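TBC1 domain family member 22A (PDB 2QFZ) probably acts as a GTPase-activating protein for Rab GTPases through its TBC domain, and forms homodimers and binds 14-3-3 proteins. Local coordinates at residues I108-D111 / I112-S116. Numbering follows the deposited sequence.
Sequences IHID and IPRMS
I108 and I112 run alongside each other from successive turns at the end of helix 102-111. CG2 of I108 meets CG1 of I112 at 3.7 Å, and the nearly straight bond from I112 N to I108 O (3.0 Å, 168°) continues the helical pattern beside them. Branched and apolar, both suit this buried side, where helix 124-140 packs against them through E131, T127 and L134. With an alanine at I112, the I108 CG2 methyl would probably lose its neighbour and a gap open toward L134. P113, having no N-H to offer H109 O, interrupts that pattern, and the chain turns: R114 N reaches D111 O at 3.2 Å.

D111 is buried too, its OD2 hydrogen-bonded to Y146 OH. The looser parts are H109 and R114, both exposed. The H109 ring edge merely brushes P113 CG, while a bend at chi3 (-48°) folds the end of the arginine back toward I110 and D111, with the I110 carbonyl over one face of its guanidinium. D111 OD1 stands 3.3 Å from R114 NH1 but well out of the guanidinium plane, so charge alone joins them. I108, D111 and R114 spell the IxxDxxR signature of TBC domains: R114 probably supplies the arginine finger for Rab GTP hydrolysis, and Q148 of the YxQ motif, which it touches, the glutamine finger, as in related TBC domains.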
ATOM      1  N   ILE A 108       2.005  19.324   2.597  1.00 32.27           N
ATOM      2  CA  ILE A 108       2.817  18.288   1.923  1.00 31.74           C
ATOM      3  C   ILE A 108       4.316  18.513   2.174  1.00 36.47           C
ATOM      4  O   ILE A 108       5.056  17.548   2.373  1.00 37.35           O
ATOM      5  CB  ILE A 108       2.515  18.195   0.389  1.00 29.07           C
ATOM      6  CG1 ILE A 108       1.077  17.744   0.152  1.00 27.37           C
ATOM      7  CG2 ILE A 108       3.542  17.287  -0.330  1.00 23.49           C
ATOM      8  CD1 ILE A 108       0.493  18.117  -1.248  1.00 27.16           C
ATOM      9  N   HIS A 109       4.740  19.780   2.194  1.00 40.95           N
ATOM     10  CA  HIS A 109       6.162  20.154   2.435  1.00 43.43           C
ATOM     11  C   HIS A 109       6.636  19.809   3.839  1.00 41.32           C
ATOM     12  O   HIS A 109       7.822  19.580   4.060  1.00 44.74           O
ATOM     13  CB  HIS A 109       6.369  21.666   2.193  1.00 50.64           C
ATOM     14  CG  HIS A 109       7.785  22.056   1.852  1.00 55.26           C
ATOM     15  ND1 HIS A 109       8.888  21.340   2.273  1.00 58.27           N
ATOM     16  CD2 HIS A 109       8.271  23.105   1.143  1.00 58.58           C
ATOM     17  CE1 HIS A 109       9.989  21.925   1.831  1.00 58.09           C
ATOM     18  NE2 HIS A 109       9.643  22.996   1.139  1.00 58.88           N
ATOM     19  N   ILE A 110       5.716  19.770   4.797  1.00 39.50           N
ATOM     20  CA  ILE A 110       6.048  19.411   6.177  1.00 38.16           C
ATOM     21  C   ILE A 110       6.160  17.902   6.387  1.00 35.52           C
ATOM     22  O   ILE A 110       7.052  17.423   7.095  1.00 37.90           O
ATOM     23  CB  ILE A 110       5.004  19.984   7.144  1.00 39.66           C
ATOM     24  CG1 ILE A 110       5.173  21.511   7.226  1.00 39.94           C
ATOM     25  CG2 ILE A 110       5.126  19.342   8.544  1.00 39.82           C
ATOM     26  CD1 ILE A 110       3.899  22.247   7.636  1.00 44.06           C
ATOM     27  N   ASP A 111       5.246  17.163   5.779  1.00 34.64           N
ATOM     28  CA  ASP A 111       5.184  15.707   5.923  1.00 34.09           C
ATOM     29  C   ASP A 111       6.238  14.973   5.117  1.00 31.25           C
ATOM     30  O   ASP A 111       6.893  14.093   5.658  1.00 27.51           O
ATOM     31  CB  ASP A 111       3.811  15.180   5.503  1.00 35.81           C
ATOM     32  CG  ASP A 111       2.690  15.601   6.468  1.00 40.06           C
ATOM     33  OD1 ASP A 111       2.991  16.141   7.568  1.00 41.22           O
ATOM     34  OD2 ASP A 111       1.517  15.398   6.099  1.00 36.10           O
ATOM     35  N   ILE A 112       6.392  15.320   3.833  1.00 31.01           N
ATOM     36  CA  ILE A 112       7.279  14.542   2.959  1.00 34.64           C
ATOM     37  C   ILE A 112       8.676  14.465   3.530  1.00 35.70           C
ATOM     38  O   ILE A 112       9.162  13.360   3.756  1.00 33.36           O
ATOM     39  CB  ILE A 112       7.279  14.996   1.439  1.00 31.70           C
ATOM     40  CG1 ILE A 112       5.916  14.754   0.798  1.00 32.47           C
ATOM     41  CG2 ILE A 112       8.390  14.288   0.641  1.00 31.46           C
ATOM     42  CD1 ILE A 112       5.031  13.789   1.517  1.00 30.45           C
ATOM     43  N   PRO A 113       9.333  15.629   3.783  1.00 42.57           N
ATOM     44  CA  PRO A 113      10.695  15.639   4.355  1.00 43.26           C
ATOM     45  C   PRO A 113      10.988  14.757   5.564  1.00 44.94           C
ATOM     46  O   PRO A 113      12.131  14.355   5.734  1.00 47.10           O
ATOM     47  CB  PRO A 113      10.903  17.106   4.693  1.00 44.45           C
ATOM     48  CG  PRO A 113      10.190  17.803   3.578  1.00 43.93           C
ATOM     49  CD  PRO A 113       8.902  17.004   3.474  1.00 43.96           C
ATOM     50  N   ARG A 114       9.987  14.432   6.371  1.00 45.94           N
ATOM     51  CA  ARG A 114      10.202  13.645   7.593  1.00 49.61           C
ATOM     52  C   ARG A 114       9.568  12.251   7.535  1.00 48.02           C
ATOM     53  O   ARG A 114       9.414  11.599   8.581  1.00 47.88           O
ATOM     54  CB  ARG A 114       9.629  14.359   8.842  1.00 52.89           C
ATOM     55  CG  ARG A 114       9.429  15.899   8.787  1.00 54.87           C
ATOM     56  CD  ARG A 114       8.269  16.341   9.726  1.00 56.18           C
ATOM     57  NE  ARG A 114       7.090  15.494   9.524  1.00 58.56           N
ATOM     58  CZ  ARG A 114       5.919  15.625  10.154  1.00 59.87           C
ATOM     59  NH1 ARG A 114       4.937  14.746   9.874  1.00 57.71           N
ATOM     60  NH2 ARG A 114       5.710  16.617  11.037  1.00 58.95           N
ATOM     61  N   MET A 115       9.183  11.787   6.345  1.00 44.40           N
ATOM     62  CA  MET A 115       8.560  10.462   6.235  1.00 40.71           C
ATOM     63  C   MET A 115       9.635   9.371   6.046  1.00 41.07           C
ATOM     64  O   MET A 115      10.812   9.662   5.845  1.00 37.86           O
ATOM     65  CB  MET A 115       7.487  10.437   5.120  1.00 38.98           C
ATOM     66  CG  MET A 115       8.005  10.266   3.723  1.00 36.98           C
ATOM     67  SD  MET A 115       6.744  10.564   2.467  1.00 34.15           S
ATOM     68  CE  MET A 115       6.178   8.881   2.168  1.00 36.37           C
ATOM     69  N   SER A 116       9.205   8.117   6.138  1.00 42.31           N
ATOM     70  CA  SER A 116      10.086   6.964   6.041  1.00 45.22           C
ATOM     71  C   SER A 116       9.936   6.323   4.649  1.00 46.05           C
ATOM     72  O   SER A 116       8.875   6.451   4.029  1.00 47.58           O
ATOM     73  CB  SER A 116       9.742   5.974   7.176  1.00 48.18           C
ATOM     74  OG  SER A 116       9.953   4.624   6.792  1.00 50.58           O
TER